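Side-chain contacts in SusD superfamily protein (Bacteroides vulgatus, PDB 3MYV), which probably binds polysaccharide at the bacterial outer membrane: residues T113-A118 with G185-Y190; D165-T170 with A197-Y202; D293-L298 with N361-R366. All blocks are in the same frame, centred on the assembly; numbering follows the deposited sequence.

How the interactions relate
Interactions 1 and 2 form one neighbourhood, with centres about 13 Å apart. Both use helix 189-202: interaction 1 holds its start and interaction 2 its last turns. They touch directly, with Met-114 O against Thr-170 CG2 at 3.4 Å and Ile-117 CG2 against Phe-166 CZ at 3.8 Å. In sequence the two contacts interleave. Interaction 3 stands apart, later in the chain. Its centre is about 29 Å from the other two centres, and its nearest atoms are about 15 Å from interaction 1 and 13 Å from interaction 2. A 1,2-ethanediol, probably from the crystallisation liquor, is bound by Arg-198 of interaction 2; one also lies near Arg-366 of interaction 3.

Interaction 1: T113-A118 with G185-Y190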
loop_
_atom_site.group_PDB
_atom_site.type_symbol
_atom_site.label_atom_id
_atom_site.label_comp_id
_atom_site.label_asym_id
_atom_site.label_seq_id
_atom_site.Cartn_x
_atom_site.Cartn_y
_atom_site.Cartn_z
ATOM N N THR A 113 -7.247 -15.355 -6.650
ATOM C CA THR A 113 -5.962 -15.445 -7.354
ATOM C C THR A 113 -5.772 -14.278 -8.332
ATOM O O THR A 113 -4.697 -13.688 -8.421
ATOM C CB THR A 113 -5.841 -16.788 -8.098
ATOM O OG1 THR A 113 -5.991 -17.871 -7.161
ATOM C CG2 THR A 113 -4.484 -16.899 -8.840
HETATM N N MSE A 114 -6.825 -13.919 -9.054
HETATM C CA MSE A 114 -6.770 -12.771 -9.938
HETATM C C MSE A 114 -6.565 -11.485 -9.148
HETATM O O MSE A 114 -5.888 -10.583 -9.637
HETATM C CB MSE A 114 -8.024 -12.681 -10.816
HETATM C CG MSE A 114 -8.191 -13.852 -11.781
HETATM SE SE MSE A 114 -9.956 -13.896 -12.607
HETATM C CE MSE A 114 -9.797 -12.362 -13.712
ATOM N N ALA A 115 -7.167 -11.371 -7.962
ATOM C CA ALA A 115 -6.970 -10.173 -7.110
ATOM C C ALA A 115 -5.486 -10.050 -6.688
ATOM O O ALA A 115 -4.913 -8.963 -6.716
ATOM C CB ALA A 115 -7.901 -10.243 -5.866
ATOM N N VAL A 116 -4.884 -11.171 -6.288
ATOM C CA VAL A 116 -3.441 -11.229 -5.983
ATOM C C VAL A 116 -2.591 -10.757 -7.177
ATOM O O VAL A 116 -1.710 -9.902 -7.042
ATOM C CB VAL A 116 -3.015 -12.626 -5.464
ATOM C CG1 VAL A 116 -1.487 -12.684 -5.260
ATOM C CG2 VAL A 116 -3.757 -12.972 -4.120
ATOM N N ILE A 117 -2.914 -11.245 -8.365
ATOM C CA ILE A 117 -2.204 -10.844 -9.582
ATOM C C ILE A 117 -2.309 -9.343 -9.821
ATOM O O ILE A 117 -1.325 -8.668 -10.095
ATOM C CB ILE A 117 -2.741 -11.655 -10.802
ATOM C CG1 ILE A 117 -2.241 -13.103 -10.700
ATOM C CG2 ILE A 117 -2.377 -10.966 -12.142
ATOM C CD1 ILE A 117 -2.991 -14.133 -11.627
ATOM N N ALA A 118 -3.514 -8.810 -9.654
ATOM C CA ALA A 118 -3.742 -7.392 -9.828
ATOM C C ALA A 118 -2.936 -6.559 -8.809
ATOM O O ALA A 118 -2.323 -5.590 -9.173
ATOM C CB ALA A 118 -5.270 -7.078 -9.721
ATOM N N GLY A 185 -6.396 -12.605 6.970
ATOM C CA GLY A 185 -5.055 -12.815 6.423
ATOM C C GLY A 185 -5.084 -12.864 4.894
ATOM O O GLY A 185 -4.027 -12.863 4.234
ATOM N N ARG A 186 -6.287 -12.903 4.322
ATOM C CA ARG A 186 -6.450 -12.902 2.873
ATOM C C ARG A 186 -7.502 -11.885 2.405
ATOM O O ARG A 186 -8.264 -11.339 3.209
ATOM C CB ARG A 186 -6.788 -14.321 2.395
ATOM C CG ARG A 186 -5.668 -15.341 2.686
ATOM C CD ARG A 186 -6.083 -16.824 2.557
ATOM N NE ARG A 186 -6.673 -17.206 1.273
ATOM C CZ ARG A 186 -6.965 -18.466 0.921
ATOM N NH1 ARG A 186 -6.660 -19.490 1.707
ATOM N NH2 ARG A 186 -7.554 -18.723 -0.238
HETATM N N MSE A 187 -7.540 -11.641 1.098
HETATM C CA MSE A 187 -8.513 -10.746 0.504
HETATM C C MSE A 187 -9.828 -11.498 0.268
HETATM O O MSE A 187 -9.824 -12.646 -0.193
HETATM C CB MSE A 187 -7.991 -10.195 -0.842
HETATM C CG MSE A 187 -6.887 -9.173 -0.658
HETATM SE SE MSE A 187 -6.382 -8.252 -2.240
HETATM C CE MSE A 187 -5.146 -9.555 -2.928
ATOM N N ASN A 188 -10.931 -10.822 0.557
ATOM C CA ASN A 188 -12.266 -11.247 0.147
ATOM C C ASN A 188 -12.841 -10.197 -0.811
ATOM O O ASN A 188 -12.137 -9.278 -1.217
ATOM C CB ASN A 188 -13.188 -11.449 1.355
ATOM C CG ASN A 188 -13.492 -10.144 2.101
ATOM O OD1 ASN A 188 -12.895 -9.120 1.828
ATOM N ND2 ASN A 188 -14.438 -10.195 3.036
ATOM N N LYS A 189 -14.111 -10.330 -1.166
ATOM C CA LYS A 189 -14.730 -9.424 -2.155
ATOM C C LYS A 189 -14.648 -7.968 -1.711
ATOM O O LYS A 189 -14.381 -7.080 -2.519
ATOM C CB LYS A 189 -16.182 -9.834 -2.409
ATOM C CG LYS A 189 -16.847 -9.116 -3.579
ATOM C CD LYS A 189 -18.259 -9.686 -3.788
ATOM C CE LYS A 189 -19.009 -8.887 -4.812
ATOM N NZ LYS A 189 -20.171 -9.612 -5.296
ATOM N N TYR A 190 -14.843 -7.710 -0.420
ATOM C CA TYR A 190 -14.711 -6.349 0.069
ATOM C C TYR A 190 -13.328 -5.754 -0.143
ATOM O O TYR A 190 -13.213 -4.605 -0.584
ATOM C CB TYR A 190 -15.104 -6.250 1.528
ATOM C CG TYR A 190 -16.575 -6.305 1.796
ATOM C CD1 TYR A 190 -17.335 -5.135 1.880
ATOM C CD2 TYR A 190 -17.192 -7.510 2.073
ATOM C CE1 TYR A 190 -18.697 -5.190 2.166
ATOM C CE2 TYR A 190 -18.532 -7.579 2.378
ATOM C CZ TYR A 190 -19.277 -6.425 2.418
ATOM O OH TYR A 190 -20.604 -6.525 2.723
#
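Met-187, a selenomethionine, lays its terminal methyl over the peptide link between Ala-115 and Val-116. Met-187 CE is 3.7 Å from Val-116 N and 3.8 Å from Ala-115 C. Two side chains flank the same methyl. Ala-115 CB lies 4.1 Å from Met-187 CE, and Val-116 CG2 lies 3.9 Å from it. All four approaches are made by this one carbon, and the contact is small. No hydrogen bond joins the two segments.

The shape of the Met-187 chain explains its aim. The chain leaves the backbone extended through chi2 and then bends at SE (chi3 -84°), which turns CE onto the helix surface. Val-116 has CG1 trans to its own N (chi1 176°). Its CG2 therefore stands beside that N, next to the spot where Met-187 CE rests. The Val-116 and Met-187 side chains cross obliquely.

The contact joins helix 103-128 to the loop that leads into helix 189-202, within the helical part of the SusD fold, whose family belongs to the TPR clan. Asn-188 is the N-cap of helix 189-202, and its OD1 accepts from Ala-191 N. Met-187 is thus the residue just before the cap, and it packs on helix 103-128 just before helix 189-202 begins. All three touching residues are buried.

Helix 13-27 covers a neighbouring side: Tyr-24 packs on Val-116, and its OH is hydrogen-bonded to Met-187 N. Arg-186 makes no contact with 113-118 but forms salt bridges with Glu-112, the residue before that segment, and with Asp-17.

Interaction 2: D165-T170 with A197-Y202; sequences DFIIET and ARIYLY. With EDO (1,2-ethanediol), chain I.
This is a buried apolar contact between two antiparallel helices, 160-177 and 189-202, carried by Ile-167 and Ile-168 on one and Ile-199 and Tyr-200 on the other. The axes of 165-170 and 197-202 approach to 10.4 Å, with 151° between their directions. Ile-199 sits in the middle and uses both of its branches. Its CD1 end meets Ile-167 CG2 at 3.5 Å, and the two side chains cross at about a right angle. Its other branch, CG2, lies 3.6 Å from Ile-168 CG1, and these two side chains run past each other in opposite directions. With chi1 at -71°, Ile-168 CG1 lies beside the backbone N and CG2 points opposite to that N. The CG2 methyl reaches Tyr-200 CE1 at 3.7 Å and comes at the ring obliquely. Tyr-200 OH is hydrogen-bonded to Glu-172 OE2, so its polar end is also tied to helix 160-177.

Arg-198 takes no part in the isoleucine packing. Its chain bends at chi3, and NH1 donates to O2 of the bound 1,2-ethanediol at 2.7 Å, near the guanidinium plane. Tyr-33 and Arg-126 also bind this diol. Arg-198 NE makes a salt bridge with Glu-336, and NH2 bonds to Val-331 O. A leucine in this position would probably leave the Glu-336 carboxylate without its partner charge and Val-331 O without this donor.

Such antiparallel packing of adjacent helices is consistent with the TPR-like helical part of the SusD fold.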
loop_
_atom_site.group_PDB
_atom_site.type_symbol
_atom_site.label_atom_id
_atom_site.label_comp_id
_atom_site.label_asym_id
_atom_site.label_seq_id
_atom_site.Cartn_x
_atom_site.Cartn_y
_atom_site.Cartn_z
ATOM N N ASP A 165 -4.749 -1.051 -17.753
ATOM C CA ASP A 165 -5.831 -1.680 -18.511
ATOM C C ASP A 165 -6.054 -3.124 -18.034
ATOM O O ASP A 165 -7.183 -3.534 -17.732
ATOM C CB ASP A 165 -5.551 -1.650 -20.017
ATOM C CG ASP A 165 -5.636 -0.245 -20.617
ATOM O OD1 ASP A 165 -6.002 0.724 -19.919
ATOM O OD2 ASP A 165 -5.328 -0.110 -21.810
ATOM N N PHE A 166 -4.960 -3.867 -17.908
ATOM C CA PHE A 166 -5.007 -5.239 -17.444
ATOM C C PHE A 166 -5.426 -5.382 -15.974
ATOM O O PHE A 166 -6.255 -6.234 -15.636
ATOM C CB PHE A 166 -3.633 -5.915 -17.623
ATOM C CG PHE A 166 -3.510 -7.220 -16.892
ATOM C CD1 PHE A 166 -4.162 -8.347 -17.366
ATOM C CD2 PHE A 166 -2.741 -7.321 -15.756
ATOM C CE1 PHE A 166 -4.089 -9.551 -16.691
ATOM C CE2 PHE A 166 -2.632 -8.540 -15.080
ATOM C CZ PHE A 166 -3.302 -9.647 -15.551
ATOM N N ILE A 167 -4.814 -4.587 -15.109
ATOM C CA ILE A 167 -5.106 -4.611 -13.681
ATOM C C ILE A 167 -6.595 -4.352 -13.409
ATOM O O ILE A 167 -7.240 -5.068 -12.629
ATOM C CB ILE A 167 -4.212 -3.573 -12.927
ATOM C CG1 ILE A 167 -2.759 -4.046 -12.890
ATOM C CG2 ILE A 167 -4.712 -3.337 -11.515
ATOM C CD1 ILE A 167 -1.716 -2.866 -12.773
ATOM N N ILE A 168 -7.155 -3.340 -14.059
ATOM C CA ILE A 168 -8.551 -2.969 -13.794
ATOM C C ILE A 168 -9.535 -4.048 -14.284
ATOM O O ILE A 168 -10.449 -4.461 -13.549
ATOM C CB ILE A 168 -8.873 -1.570 -14.361
ATOM C CG1 ILE A 168 -8.153 -0.494 -13.503
ATOM C CG2 ILE A 168 -10.403 -1.343 -14.382
ATOM C CD1 ILE A 168 -7.927 0.855 -14.213
ATOM N N GLU A 169 -9.318 -4.542 -15.497
ATOM C CA GLU A 169 -10.153 -5.601 -16.085
ATOM C C GLU A 169 -10.097 -6.860 -15.235
ATOM O O GLU A 169 -11.109 -7.529 -15.025
ATOM C CB GLU A 169 -9.695 -5.955 -17.496
ATOM C CG GLU A 169 -10.342 -5.165 -18.593
ATOM C CD GLU A 169 -9.865 -5.586 -19.995
ATOM O OE1 GLU A 169 -9.563 -6.794 -20.215
ATOM O OE2 GLU A 169 -9.786 -4.689 -20.867
ATOM N N THR A 170 -8.897 -7.191 -14.790
ATOM C CA THR A 170 -8.684 -8.347 -13.934
ATOM C C THR A 170 -9.442 -8.232 -12.614
ATOM O O THR A 170 -10.140 -9.159 -12.193
ATOM C CB THR A 170 -7.193 -8.526 -13.672
ATOM O OG1 THR A 170 -6.554 -8.789 -14.912
ATOM C CG2 THR A 170 -6.952 -9.680 -12.720
ATOM N N ALA A 197 -11.163 0.441 -6.024
ATOM C CA ALA A 197 -11.461 1.875 -5.865
ATOM C C ALA A 197 -10.152 2.660 -5.838
ATOM O O ALA A 197 -10.068 3.722 -6.463
ATOM C CB ALA A 197 -12.280 2.151 -4.621
ATOM N N ARG A 198 -9.144 2.150 -5.122
ATOM C CA ARG A 198 -7.818 2.809 -5.105
ATOM C C ARG A 198 -7.243 2.892 -6.506
ATOM O O ARG A 198 -6.731 3.948 -6.925
ATOM C CB ARG A 198 -6.860 2.073 -4.154
ATOM C CG ARG A 198 -5.452 2.622 -4.072
ATOM C CD ARG A 198 -4.493 1.568 -3.572
ATOM N NE ARG A 198 -4.676 1.306 -2.139
ATOM C CZ ARG A 198 -3.981 0.410 -1.451
ATOM N NH1 ARG A 198 -3.066 -0.343 -2.063
ATOM N NH2 ARG A 198 -4.207 0.250 -0.154
ATOM N N ILE A 199 -7.293 1.772 -7.237
ATOM C CA ILE A 199 -6.674 1.723 -8.552
ATOM C C ILE A 199 -7.407 2.653 -9.529
ATOM O O ILE A 199 -6.760 3.354 -10.324
ATOM C CB ILE A 199 -6.514 0.247 -9.057
ATOM C CG1 ILE A 199 -5.429 -0.464 -8.220
ATOM C CG2 ILE A 199 -6.125 0.180 -10.558
ATOM C CD1 ILE A 199 -5.436 -2.011 -8.349
ATOM N N TYR A 200 -8.741 2.674 -9.475
ATOM C CA TYR A 200 -9.502 3.651 -10.282
ATOM C C TYR A 200 -8.986 5.072 -10.011
ATOM O O TYR A 200 -8.729 5.846 -10.935
ATOM C CB TYR A 200 -10.995 3.621 -9.955
ATOM C CG TYR A 200 -11.828 2.503 -10.538
ATOM C CD1 TYR A 200 -11.629 2.024 -11.835
ATOM C CD2 TYR A 200 -12.855 1.928 -9.774
ATOM C CE1 TYR A 200 -12.440 1.006 -12.351
ATOM C CE2 TYR A 200 -13.632 0.939 -10.266
ATOM C CZ TYR A 200 -13.432 0.471 -11.554
ATOM O OH TYR A 200 -14.248 -0.547 -12.006
ATOM N N LEU A 201 -8.764 5.394 -8.747
ATOM C CA LEU A 201 -8.294 6.735 -8.343
ATOM C C LEU A 201 -6.910 7.041 -8.888
ATOM O O LEU A 201 -6.674 8.118 -9.471
ATOM C CB LEU A 201 -8.310 6.860 -6.798
ATOM C CG LEU A 201 -8.005 8.234 -6.190
ATOM C CD1 LEU A 201 -9.211 9.149 -6.386
ATOM C CD2 LEU A 201 -7.608 8.159 -4.679
ATOM N N TYR A 202 -5.996 6.085 -8.735
ATOM C CA TYR A 202 -4.672 6.199 -9.313
ATOM C C TYR A 202 -4.718 6.340 -10.841
ATOM O O TYR A 202 -3.834 6.947 -11.428
ATOM C CB TYR A 202 -3.809 5.001 -8.966
ATOM C CG TYR A 202 -3.076 5.041 -7.632
ATOM C CD1 TYR A 202 -3.766 5.085 -6.428
ATOM C CD2 TYR A 202 -1.694 4.964 -7.591
ATOM C CE1 TYR A 202 -3.092 5.090 -5.224
ATOM C CE2 TYR A 202 -1.013 4.934 -6.391
ATOM C CZ TYR A 202 -1.717 4.998 -5.219
ATOM O OH TYR A 202 -1.040 5.001 -4.037
HETATM C C1 EDO I . 0.390 -0.342 0.959
HETATM O O1 EDO I . 0.518 0.997 0.498
HETATM C C2 EDO I . -0.975 -0.920 0.575
HETATM O O2 EDO I . -0.987 -1.446 -0.796
#

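Interaction 3: D293-L298 with N361-R366; sequences DVRGHL and NEIVKR
Arg-295 meets Ile-363 at the close-packed part of this contact, next to an Asx turn at Asp-293. The contact joins the loop between helix 281-288 and strand 299-304 to helix 350-367. Arg-295 NH1 lies 3.9 Å from Ile-363 CG2, and the two side chains cross at about a right angle. Ile-363 O is over one face of the guanidinium.

Two bonds from its own segment fix how the guanidinium is turned. Arg-295 NE donates to Asp-293 OD1 at 3.0 Å, and NH2 donates to Asp-293 OD2 at 2.8 Å. Both bonds are nearly straight (173°), lie in the guanidinium plane and use the syn lone pairs. The anti lone pair of OD1 takes Arg-295 N, which closes the Asx turn at the start of the 3-10 segment 294-298. A bend at chi3 (-63°) folds the arginine back to the carboxylate.

Helix 380-391 adds Glu-386 to Arg-295 NH2 and Glu-390 to NH1. Glu-390 also pairs with Arg-366 NH2, and so probably offsets the like charges; Arg-295 NH1 and Arg-366 NH2 lie 5.6 Å apart. Arg-366 NH1 bonds to Tyr-229 O and pairs with Glu-247.

Elsewhere the contact is looser: Arg-295 NH2 comes only to 4.5 Å from Val-364 O. No direct hydrogen bond joins the segments; a water bridges them. It donates to Asp-293 OD2 at 2.8 Å and to Val-364 O at 2.8 Å.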
loop_
_atom_site.group_PDB
_atom_site.type_symbol
_atom_site.label_atom_id
_atom_site.label_comp_id
_atom_site.label_asym_id
_atom_site.label_seq_id
_atom_site.Cartn_x
_atom_site.Cartn_y
_atom_site.Cartn_z
ATOM N N ASP A 293 -6.665 15.472 18.681
ATOM C CA ASP A 293 -6.748 14.479 17.600
ATOM C C ASP A 293 -6.046 13.215 18.053
ATOM O O ASP A 293 -4.841 13.250 18.339
ATOM C CB ASP A 293 -6.130 15.008 16.307
ATOM C CG ASP A 293 -6.481 14.151 15.110
ATOM O OD1 ASP A 293 -6.276 12.926 15.178
ATOM O OD2 ASP A 293 -6.946 14.694 14.080
ATOM N N VAL A 294 -6.797 12.113 18.107
ATOM C CA VAL A 294 -6.299 10.824 18.606
ATOM C C VAL A 294 -5.127 10.238 17.804
ATOM O O VAL A 294 -4.399 9.387 18.299
ATOM C CB VAL A 294 -7.453 9.758 18.686
ATOM C CG1 VAL A 294 -7.806 9.183 17.309
ATOM C CG2 VAL A 294 -7.084 8.628 19.620
ATOM N N ARG A 295 -4.966 10.645 16.552
ATOM C CA ARG A 295 -3.875 10.110 15.755
ATOM C C ARG A 295 -2.502 10.501 16.295
ATOM O O ARG A 295 -1.539 9.749 16.128
ATOM C CB ARG A 295 -4.082 10.454 14.278
ATOM C CG ARG A 295 -5.288 9.653 13.760
ATOM C CD ARG A 295 -5.863 10.155 12.467
ATOM N NE ARG A 295 -6.404 11.509 12.551
ATOM C CZ ARG A 295 -7.042 12.108 11.535
ATOM N NH1 ARG A 295 -7.232 11.459 10.386
ATOM N NH2 ARG A 295 -7.502 13.334 11.665
ATOM N N GLY A 296 -2.425 11.653 16.966
ATOM C CA GLY A 296 -1.215 12.085 17.666
ATOM C C GLY A 296 -0.823 11.229 18.844
ATOM O O GLY A 296 0.331 11.217 19.218
ATOM N N HIS A 297 -1.778 10.492 19.407
ATOM C CA HIS A 297 -1.494 9.617 20.529
ATOM C C HIS A 297 -0.694 8.381 20.135
ATOM O O HIS A 297 -0.231 7.643 21.018
ATOM C CB HIS A 297 -2.791 9.184 21.228
ATOM C CG HIS A 297 -3.677 10.321 21.630
ATOM N ND1 HIS A 297 -4.940 10.124 22.142
ATOM C CD2 HIS A 297 -3.492 11.664 21.583
ATOM C CE1 HIS A 297 -5.490 11.295 22.414
ATOM N NE2 HIS A 297 -4.633 12.247 22.085
ATOM N N LEU A 298 -0.539 8.150 18.829
ATOM C CA LEU A 298 0.359 7.113 18.317
ATOM C C LEU A 298 1.820 7.576 18.234
ATOM O O LEU A 298 2.676 6.800 17.870
ATOM C CB LEU A 298 -0.105 6.640 16.918
ATOM C CG LEU A 298 -1.512 6.039 16.791
ATOM C CD1 LEU A 298 -1.763 5.548 15.368
ATOM C CD2 LEU A 298 -1.708 4.870 17.791
ATOM N N ASN A 361 -15.503 14.477 6.431
ATOM C CA ASN A 361 -15.827 14.880 7.800
ATOM C C ASN A 361 -15.942 13.720 8.749
ATOM O O ASN A 361 -15.591 13.832 9.920
ATOM C CB ASN A 361 -17.085 15.753 7.879
ATOM C CG ASN A 361 -16.762 17.207 7.650
ATOM O OD1 ASN A 361 -16.365 17.906 8.582
ATOM N ND2 ASN A 361 -16.867 17.664 6.397
ATOM N N GLU A 362 -16.446 12.595 8.263
ATOM C CA GLU A 362 -16.495 11.410 9.126
ATOM C C GLU A 362 -15.124 11.041 9.659
ATOM O O GLU A 362 -14.980 10.689 10.850
ATOM C CB GLU A 362 -17.071 10.229 8.391
ATOM C CG GLU A 362 -17.513 9.143 9.330
ATOM C CD GLU A 362 -18.902 9.376 9.859
ATOM O OE1 GLU A 362 -19.782 9.687 9.030
ATOM O OE2 GLU A 362 -19.110 9.215 11.086
ATOM N N ILE A 363 -14.106 11.157 8.810
ATOM C CA ILE A 363 -12.738 10.806 9.209
ATOM C C ILE A 363 -12.139 11.924 10.080
ATOM O O ILE A 363 -11.444 11.667 11.090
ATOM C CB ILE A 363 -11.850 10.524 7.978
ATOM C CG1 ILE A 363 -12.421 9.326 7.190
ATOM C CG2 ILE A 363 -10.364 10.323 8.385
ATOM C CD1 ILE A 363 -12.512 7.993 7.978
ATOM N N VAL A 364 -12.394 13.172 9.692
ATOM C CA VAL A 364 -11.890 14.324 10.443
ATOM C C VAL A 364 -12.403 14.293 11.865
ATOM O O VAL A 364 -11.649 14.482 12.817
ATOM C CB VAL A 364 -12.253 15.631 9.720
ATOM C CG1 VAL A 364 -12.025 16.875 10.622
ATOM C CG2 VAL A 364 -11.438 15.697 8.409
ATOM N N LYS A 365 -13.703 14.039 12.006
ATOM C CA LYS A 365 -14.354 14.081 13.306
ATOM C C LYS A 365 -14.060 12.863 14.155
ATOM O O LYS A 365 -14.087 12.944 15.387
ATOM C CB LYS A 365 -15.864 14.283 13.142
ATOM C CG LYS A 365 -16.167 15.649 12.558
ATOM C CD LYS A 365 -17.660 15.843 12.231
ATOM C CE LYS A 365 -17.894 17.250 11.675
ATOM N NZ LYS A 365 -19.339 17.484 11.334
ATOM N N ARG A 366 -13.820 11.720 13.522
ATOM C CA ARG A 366 -13.374 10.556 14.282
ATOM C C ARG A 366 -12.006 10.865 14.892
ATOM O O ARG A 366 -11.729 10.475 16.015
ATOM C CB ARG A 366 -13.293 9.288 13.415
ATOM C CG ARG A 366 -13.028 7.994 14.209
ATOM C CD ARG A 366 -11.546 7.711 14.397
ATOM N NE ARG A 366 -10.820 7.651 13.126
ATOM C CZ ARG A 366 -10.836 6.627 12.265
ATOM N NH1 ARG A 366 -11.529 5.504 12.520
ATOM N NH2 ARG A 366 -10.123 6.707 11.135
HETATM O O HOH W 1 -9.229 15.870 12.904
#